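Local coordinates for protein adenylyltransferase and sulfurtransferase uba4 (Chaetomium thermophilum, PDB 6YUB) that probably activates the C-terminal glycine of a ubiquitin-like sulfur carrier with ATP and thiolates it, serving tRNA wobble thiolation and molybdenum cofactor synthesis, at residues Asp67-Thr71 / Ser72-Arg76; Ser92-Thr95 / His96-Ile100; Glu238-Ser241 / Pro242-Leu246. All coordinates share one frame; numbering follows the deposited sequence.

Contact 1: residues Asp67-Thr71 / Ser72-Arg76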
loop_
_atom_site.group_PDB
_atom_site.type_symbol
_atom_site.label_atom_id
_atom_site.label_comp_id
_atom_site.label_asym_id
_atom_site.label_seq_id
_atom_site.Cartn_x
_atom_site.Cartn_y
_atom_site.Cartn_z
ATOM N N ASP B 67 4.128 -19.747 -17.971
ATOM C CA ASP B 67 4.266 -20.612 -16.811
ATOM C C ASP B 67 2.903 -21.148 -16.364
ATOM O O ASP B 67 1.851 -20.746 -16.869
ATOM C CB ASP B 67 4.947 -19.861 -15.667
ATOM C CG ASP B 67 6.416 -19.590 -15.940
ATOM O OD1 ASP B 67 7.083 -20.448 -16.556
ATOM O OD2 ASP B 67 6.909 -18.513 -15.535
ATOM N N SER B 68 2.939 -22.057 -15.392
ATOM C CA SER B 68 1.760 -22.748 -14.904
ATOM C C SER B 68 1.445 -22.352 -13.466
ATOM O O SER B 68 2.294 -21.836 -12.737
ATOM C CB SER B 68 1.946 -24.268 -14.983
ATOM O OG SER B 68 1.757 -24.744 -16.304
ATOM N N VAL B 69 0.196 -22.610 -13.067
ATOM C CA VAL B 69 -0.240 -22.323 -11.706
ATOM C C VAL B 69 0.358 -23.344 -10.748
ATOM O O VAL B 69 0.372 -24.554 -11.024
ATOM C CB VAL B 69 -1.777 -22.327 -11.628
ATOM C CG1 VAL B 69 -2.254 -22.199 -10.183
ATOM C CG2 VAL B 69 -2.352 -21.208 -12.492
ATOM N N GLU B 70 0.855 -22.861 -9.612
ATOM C CA GLU B 70 1.447 -23.708 -8.588
ATOM C C GLU B 70 0.806 -23.408 -7.241
ATOM O O GLU B 70 0.372 -22.284 -6.976
ATOM C CB GLU B 70 2.968 -23.503 -8.493
ATOM C CG GLU B 70 3.733 -23.964 -9.717
ATOM C CD GLU B 70 5.226 -23.694 -9.614
ATOM O OE1 GLU B 70 5.610 -22.536 -9.345
ATOM O OE2 GLU B 70 6.015 -24.644 -9.796
ATOM N N THR B 71 0.760 -24.433 -6.385
ATOM C CA THR B 71 0.108 -24.296 -5.088
ATOM C C THR B 71 0.825 -23.280 -4.210
ATOM O O THR B 71 0.183 -22.523 -3.469
ATOM C CB THR B 71 0.056 -25.656 -4.387
ATOM O OG1 THR B 71 -0.580 -26.610 -5.245
ATOM C CG2 THR B 71 -0.712 -25.556 -3.070
ATOM N N SER B 72 2.156 -23.249 -4.275
ATOM C CA SER B 72 2.951 -22.404 -3.392
ATOM C C SER B 72 2.890 -20.927 -3.752
ATOM O O SER B 72 3.466 -20.118 -3.018
ATOM C CB SER B 72 4.407 -22.880 -3.411
ATOM O OG SER B 72 4.924 -22.880 -4.731
ATOM N N ASN B 73 2.224 -20.555 -4.842
ATOM C CA ASN B 73 2.093 -19.158 -5.231
ATOM C C ASN B 73 0.688 -18.609 -5.017
ATOM O O ASN B 73 0.452 -17.424 -5.278
ATOM C CB ASN B 73 2.490 -18.977 -6.702
ATOM C CG ASN B 73 3.958 -19.269 -6.952
ATOM O OD1 ASN B 73 4.798 -19.086 -6.071
ATOM N ND2 ASN B 73 4.274 -19.722 -8.159
ATOM N N LEU B 74 -0.249 -19.433 -4.543
ATOM C CA LEU B 74 -1.629 -18.981 -4.418
ATOM C C LEU B 74 -1.776 -17.894 -3.362
ATOM O O LEU B 74 -2.668 -17.049 -3.471
ATOM C CB LEU B 74 -2.538 -20.169 -4.097
ATOM C CG LEU B 74 -2.707 -21.181 -5.230
ATOM C CD1 LEU B 74 -3.466 -22.413 -4.752
ATOM C CD2 LEU B 74 -3.415 -20.544 -6.416
ATOM N N HIS B 75 -0.906 -17.889 -2.346
ATOM C CA HIS B 75 -1.003 -16.887 -1.292
ATOM C C HIS B 75 -0.856 -15.472 -1.833
ATOM O O HIS B 75 -1.337 -14.527 -1.198
ATOM C CB HIS B 75 0.052 -17.148 -0.220
ATOM C CG HIS B 75 1.449 -16.831 -0.654
ATOM N ND1 HIS B 75 2.153 -15.750 -0.167
ATOM C CD2 HIS B 75 2.273 -17.452 -1.531
ATOM C CE1 HIS B 75 3.350 -15.722 -0.724
ATOM N NE2 HIS B 75 3.448 -16.743 -1.555
ATOM N N ARG B 76 -0.198 -15.307 -2.985
ATOM C CA ARG B 76 -0.019 -14.008 -3.615
ATOM C C ARG B 76 -0.711 -13.881 -4.965
ATOM O O ARG B 76 -1.003 -12.755 -5.383
ATOM C CB ARG B 76 1.478 -13.704 -3.803
ATOM C CG ARG B 76 2.185 -14.627 -4.789
ATOM C CD ARG B 76 3.656 -14.244 -5.003
ATOM N NE ARG B 76 4.098 -14.585 -6.357
ATOM C CZ ARG B 76 4.420 -13.697 -7.297
ATOM N NH1 ARG B 76 4.385 -12.395 -7.042
ATOM N NH2 ARG B 76 4.799 -14.115 -8.495
HETATM O O HOH W 1 1.933 -20.101 -9.810
HETATM O O HOH W 2 0.657 -20.446 -1.516
#
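L74 folds back over the bend made by E70 and T71, and the tighter packing lies here: its CG rests 3.6 Å from T71 O and 3.7 Å from E70 O. Farther along, L74 CD2 meets V69 CG1 only lightly, at 4.3 Å. A leucine and a valine suit this face because it turns inward: V69 packs on K89 at the start of helix 89-100, and L74 on H80 and T82. The bend itself is held only lightly, for N73 N reaches E70 O and L74 N reaches T71 O by weak bonds, each 3.3 Å long. T71 O has a second donor in water 2, at 2.9 Å, which in turn accepts the N-H of H75.

The other side is looser and polar. E70 and N73 run alongside each other, their carboxylate and amide planes turned 59° apart. With CG of N73 beside its own backbone N (chi1 -65°), the amide swings back along the chain, and water 1 joins N73 ND2 to E70 N, accepting from both. The chain of another protein brings basic side chains close to E70, S72 and N73. S72 to R76 are predicted to bind ATP. Weak bonds from each residue to the third one back and two bridging waters hold the bend, so much of its polar backbone is satisfied through solvent.

Contact 2: residues Ser92-Thr95 / His96-Ile100; sequences SLIT and HLIEI
L93 O is gripped by two backbone N-H groups of the next turn: a sound bond from L97 N, 2.9 Å long and in the carbonyl plane, and a weak one from H96 N. The same oxygen has L97 CG only 3.2 Å away, so the leucine side chain shields one flank of the carbonyl. The next i-to-i+4 bond, from I98 N to I94 O, measures 2.8 Å, and E99 N closes a longer one on T95 O.

Along the helix surface, side chains pair four residues apart. L93 and L97 slant across each other, with L93 CD1 set 4.0 Å from L97 CG. I94 offers its CG2 branch, anti to its own backbone N, to I98 CD1 at 3.6 Å. Helix 89-100 is the connecting helix of a beta-alpha-beta unit between the parallel neighbours 60-64 and 105-109 of the ThiF family's Rossmann-like sheet, and its apolar residues suit that place: L93 and L97 pack on A50 of helix 46-56, while I94, L97 and I98 touch Y106 of strand 105-109.

The polar residues take other faces. S92 OG bonds with R84 and H80, and T95 OG1 turns back to D91 O. H96 extends with CG anti to its backbone N (chi1 178°), its ND1 giving E99 OE1 a weak but nearly straight bond of 3.3 Å at the ring edge. With NE2 bonded to the oxygen of Q51 as well, the ring may be protonated on both nitrogens, and the carboxylate would stabilise that charge. I100 CG1 lies 3.9 Å above one face of the ring, offset toward its rim, and H96 also stacks with a ring on the chain of another protein.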
loop_
_atom_site.group_PDB
_atom_site.type_symbol
_atom_site.label_atom_id
_atom_site.label_comp_id
_atom_site.label_asym_id
_atom_site.label_seq_id
_atom_site.Cartn_x
_atom_site.Cartn_y
_atom_site.Cartn_z
ATOM N N SER B 92 -5.854 -19.645 -16.467
ATOM C CA SER B 92 -6.488 -19.626 -15.153
ATOM C C SER B 92 -6.907 -18.214 -14.765
ATOM O O SER B 92 -7.963 -18.022 -14.153
ATOM C CB SER B 92 -5.535 -20.207 -14.109
ATOM O OG SER B 92 -6.053 -20.067 -12.804
ATOM N N LEU B 93 -6.089 -17.215 -15.105
ATOM C CA LEU B 93 -6.419 -15.838 -14.777
ATOM C C LEU B 93 -7.608 -15.346 -15.589
ATOM O O LEU B 93 -8.508 -14.691 -15.041
ATOM C CB LEU B 93 -5.205 -14.941 -15.018
ATOM C CG LEU B 93 -5.441 -13.437 -14.916
ATOM C CD1 LEU B 93 -6.115 -13.091 -13.607
ATOM C CD2 LEU B 93 -4.117 -12.673 -15.057
ATOM N N ILE B 94 -7.625 -15.645 -16.891
ATOM C CA ILE B 94 -8.731 -15.217 -17.737
ATOM C C ILE B 94 -10.033 -15.884 -17.305
ATOM O O ILE B 94 -11.114 -15.297 -17.447
ATOM C CB ILE B 94 -8.413 -15.503 -19.217
ATOM C CG1 ILE B 94 -7.335 -14.536 -19.704
ATOM C CG2 ILE B 94 -9.675 -15.408 -20.069
ATOM C CD1 ILE B 94 -6.725 -14.893 -21.045
ATOM N N THR B 95 -9.957 -17.098 -16.760
ATOM C CA THR B 95 -11.161 -17.745 -16.250
ATOM C C THR B 95 -11.813 -16.888 -15.170
ATOM O O THR B 95 -13.040 -16.736 -15.145
ATOM C CB THR B 95 -10.836 -19.135 -15.701
ATOM O OG1 THR B 95 -10.404 -19.987 -16.766
ATOM C CG2 THR B 95 -12.062 -19.743 -15.029
ATOM N N HIS B 96 -11.006 -16.309 -14.277
ATOM C CA HIS B 96 -11.536 -15.458 -13.217
ATOM C C HIS B 96 -11.938 -14.088 -13.747
ATOM O O HIS B 96 -12.924 -13.506 -13.283
ATOM C CB HIS B 96 -10.501 -15.319 -12.100
ATOM C CG HIS B 96 -10.932 -14.423 -10.980
ATOM N ND1 HIS B 96 -12.077 -14.646 -10.245
ATOM C CD2 HIS B 96 -10.365 -13.305 -10.466
ATOM C CE1 HIS B 96 -12.197 -13.702 -9.327
ATOM N NE2 HIS B 96 -11.169 -12.880 -9.438
ATOM N N LEU B 97 -11.193 -13.550 -14.712
ATOM C CA LEU B 97 -11.580 -12.275 -15.305
ATOM C C LEU B 97 -12.936 -12.386 -15.989
ATOM O O LEU B 97 -13.786 -11.503 -15.849
ATOM C CB LEU B 97 -10.515 -11.806 -16.298
ATOM C CG LEU B 97 -9.107 -11.603 -15.737
ATOM C CD1 LEU B 97 -8.157 -11.145 -16.842
ATOM C CD2 LEU B 97 -9.095 -10.612 -14.586
ATOM N N ILE B 98 -13.155 -13.469 -16.740
ATOM C CA ILE B 98 -14.447 -13.680 -17.385
ATOM C C ILE B 98 -15.558 -13.744 -16.343
ATOM O O ILE B 98 -16.674 -13.269 -16.579
ATOM C CB ILE B 98 -14.401 -14.949 -18.256
ATOM C CG1 ILE B 98 -13.553 -14.681 -19.506
ATOM C CG2 ILE B 98 -15.808 -15.399 -18.633
ATOM C CD1 ILE B 98 -13.183 -15.924 -20.276
ATOM N N GLU B 99 -15.268 -14.319 -15.172
ATOM C CA GLU B 99 -16.240 -14.302 -14.087
ATOM C C GLU B 99 -16.558 -12.878 -13.658
ATOM O O GLU B 99 -17.730 -12.526 -13.460
ATOM C CB GLU B 99 -15.718 -15.107 -12.898
ATOM C CG GLU B 99 -15.690 -16.613 -13.119
ATOM C CD GLU B 99 -15.250 -17.369 -11.877
ATOM O OE1 GLU B 99 -14.390 -16.853 -11.138
ATOM O OE2 GLU B 99 -15.776 -18.477 -11.633
ATOM N N ILE B 100 -15.524 -12.039 -13.510
ATOM C CA ILE B 100 -15.725 -10.668 -13.059
ATOM C C ILE B 100 -16.526 -9.883 -14.089
ATOM O O ILE B 100 -17.454 -9.135 -13.749
ATOM C CB ILE B 100 -14.367 -9.995 -12.783
ATOM C CG1 ILE B 100 -13.664 -10.674 -11.607
ATOM C CG2 ILE B 100 -14.554 -8.496 -12.529
ATOM C CD1 ILE B 100 -12.243 -10.191 -11.396
#

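Contact 3: residues Glu238-Ser241 / Pro242-Leu246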
loop_
_atom_site.group_PDB
_atom_site.type_symbol
_atom_site.label_atom_id
_atom_site.label_comp_id
_atom_site.label_asym_id
_atom_site.label_seq_id
_atom_site.Cartn_x
_atom_site.Cartn_y
_atom_site.Cartn_z
ATOM N N GLU B 238 2.865 23.811 -26.332
ATOM C CA GLU B 238 2.572 23.767 -24.909
ATOM C C GLU B 238 3.312 22.606 -24.257
ATOM O O GLU B 238 3.569 21.576 -24.886
ATOM C CB GLU B 238 1.069 23.627 -24.665
ATOM N N GLU B 239 3.658 22.787 -22.990
ATOM C CA GLU B 239 4.328 21.752 -22.221
ATOM C C GLU B 239 3.306 20.902 -21.472
ATOM O O GLU B 239 2.150 21.291 -21.288
ATOM C CB GLU B 239 5.317 22.370 -21.231
ATOM N N VAL B 240 3.745 19.723 -21.049
ATOM C CA VAL B 240 2.925 18.871 -20.198
ATOM C C VAL B 240 2.967 19.422 -18.780
ATOM O O VAL B 240 4.048 19.634 -18.217
ATOM C CB VAL B 240 3.412 17.414 -20.246
ATOM C CG1 VAL B 240 2.609 16.557 -19.279
ATOM C CG2 VAL B 240 3.309 16.867 -21.661
ATOM N N SER B 241 1.794 19.665 -18.207
ATOM C CA SER B 241 1.716 20.246 -16.876
ATOM C C SER B 241 2.539 19.418 -15.894
ATOM O O SER B 241 2.350 18.197 -15.811
ATOM C CB SER B 241 0.258 20.312 -16.418
ATOM O OG SER B 241 0.174 20.586 -15.030
ATOM N N PRO B 242 3.464 20.030 -15.149
ATOM C CA PRO B 242 4.220 19.253 -14.152
ATOM C C PRO B 242 3.342 18.633 -13.082
ATOM O O PRO B 242 3.745 17.630 -12.475
ATOM C CB PRO B 242 5.195 20.281 -13.557
ATOM C CG PRO B 242 4.615 21.621 -13.896
ATOM C CD PRO B 242 3.911 21.438 -15.208
ATOM N N GLU B 243 2.154 19.187 -12.832
ATOM C CA GLU B 243 1.256 18.605 -11.844
ATOM C C GLU B 243 0.749 17.226 -12.257
ATOM O O GLU B 243 0.277 16.473 -11.398
ATOM C CB GLU B 243 0.072 19.542 -11.594
ATOM C CG GLU B 243 0.409 20.742 -10.721
ATOM C CD GLU B 243 1.308 21.745 -11.419
ATOM O OE1 GLU B 243 1.057 22.049 -12.603
ATOM O OE2 GLU B 243 2.271 22.226 -10.783
ATOM N N LYS B 244 0.839 16.878 -13.544
ATOM C CA LYS B 244 0.457 15.542 -13.989
ATOM C C LYS B 244 1.493 14.484 -13.627
ATOM O O LYS B 244 1.199 13.291 -13.743
ATOM C CB LYS B 244 0.236 15.547 -15.503
ATOM C CG LYS B 244 -1.056 16.230 -15.946
ATOM C CD LYS B 244 -1.165 16.262 -17.471
ATOM C CE LYS B 244 -2.581 16.575 -17.938
ATOM N NZ LYS B 244 -2.968 17.983 -17.706
ATOM N N ASN B 245 2.690 14.884 -13.202
ATOM C CA ASN B 245 3.723 13.950 -12.758
ATOM C C ASN B 245 4.059 12.929 -13.850
ATOM O O ASN B 245 4.164 11.729 -13.603
ATOM C CB ASN B 245 3.289 13.240 -11.472
ATOM C CG ASN B 245 2.917 14.202 -10.371
ATOM O OD1 ASN B 245 1.761 14.252 -9.933
ATOM N ND2 ASN B 245 3.893 14.975 -9.909
ATOM N N LEU B 246 4.229 13.429 -15.073
ATOM C CA LEU B 246 4.513 12.584 -16.226
ATOM C C LEU B 246 5.936 12.772 -16.741
ATOM O O LEU B 246 6.701 11.803 -16.823
ATOM C CB LEU B 246 3.498 12.871 -17.341
ATOM C CG LEU B 246 2.051 12.459 -17.054
ATOM C CD1 LEU B 246 1.138 12.864 -18.205
ATOM C CD2 LEU B 246 1.949 10.969 -16.794
HETATM O O HOH W 3 4.360 16.043 -16.037
HETATM O O HOH W 4 -0.675 18.795 -19.550
#
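S241 and P242 open a single turn of 3-10 helix, residues 242-244, in the loop between helix 208-228 and strand 250-255, and S241 begins it with an ST turn. The backbone rests on S241 O, which accepts K244 N at 3.0 Å, and on P242 O, which accepts N245 N; both bonds span three residues. The first donor stands well above the carbonyl plane of S241, so it does not sit on a lone pair of that oxygen. Proline suits the first place in the turn because its ring fixes phi near the value needed (-61°) and the missing N-H costs nothing there.

S241, the residue most buried by the contact, supplies the ST turn from its side chain. Its OG, anti to the backbone N (chi1 167°), leans forward over the turn and accepts the N-H of E243 at 3.3 Å. With an alanine here, the E243 N-H would probably lose its side-chain acceptor, and the start of the turn would be less firmly fixed.

V240 supplies the apolar part. Its CG1 meets L246 CD1 at 4.1 Å, and the two side chains stand roughly at right angles; the aliphatic chain of K244 crosses the same methyl in a similar way. A valine and a leucine fit because each packs on apolar neighbours, V240 on P170, P234 and V247, L246 on L230. The chain of another protein packs on K244, N245 and L246, and one of its polar side chains bonds E243 O.

Water ties down both ends of S241. Water 3 donates to its O and accepts L246 N, while water 4 accepts both S241 N and, at 3.1 Å, K244 NZ.

Overall arrangement
This chain holds the ThiF-type adenylyltransferase portion of a longer protein. Contacts 1 and 2 are neighbours beside the Rossmann-like sheet of that portion: the 67-76 loop leads on to helix 89-100, and the two touch where V69 CG2 packs on S92 CB, 3.7 Å away. Contact 3 lies on the opposite side of the chain's centre, its own centre about 40 Å from that of contact 1 and about 36 Å from that of contact 2. Regular helix bonds and apolar pairs dominate contact 2, which is partly buried. Contact 1, also partly buried, and the surface turn of contact 3 rely more on bridging waters, but only contact 1 overlaps a predicted ATP site.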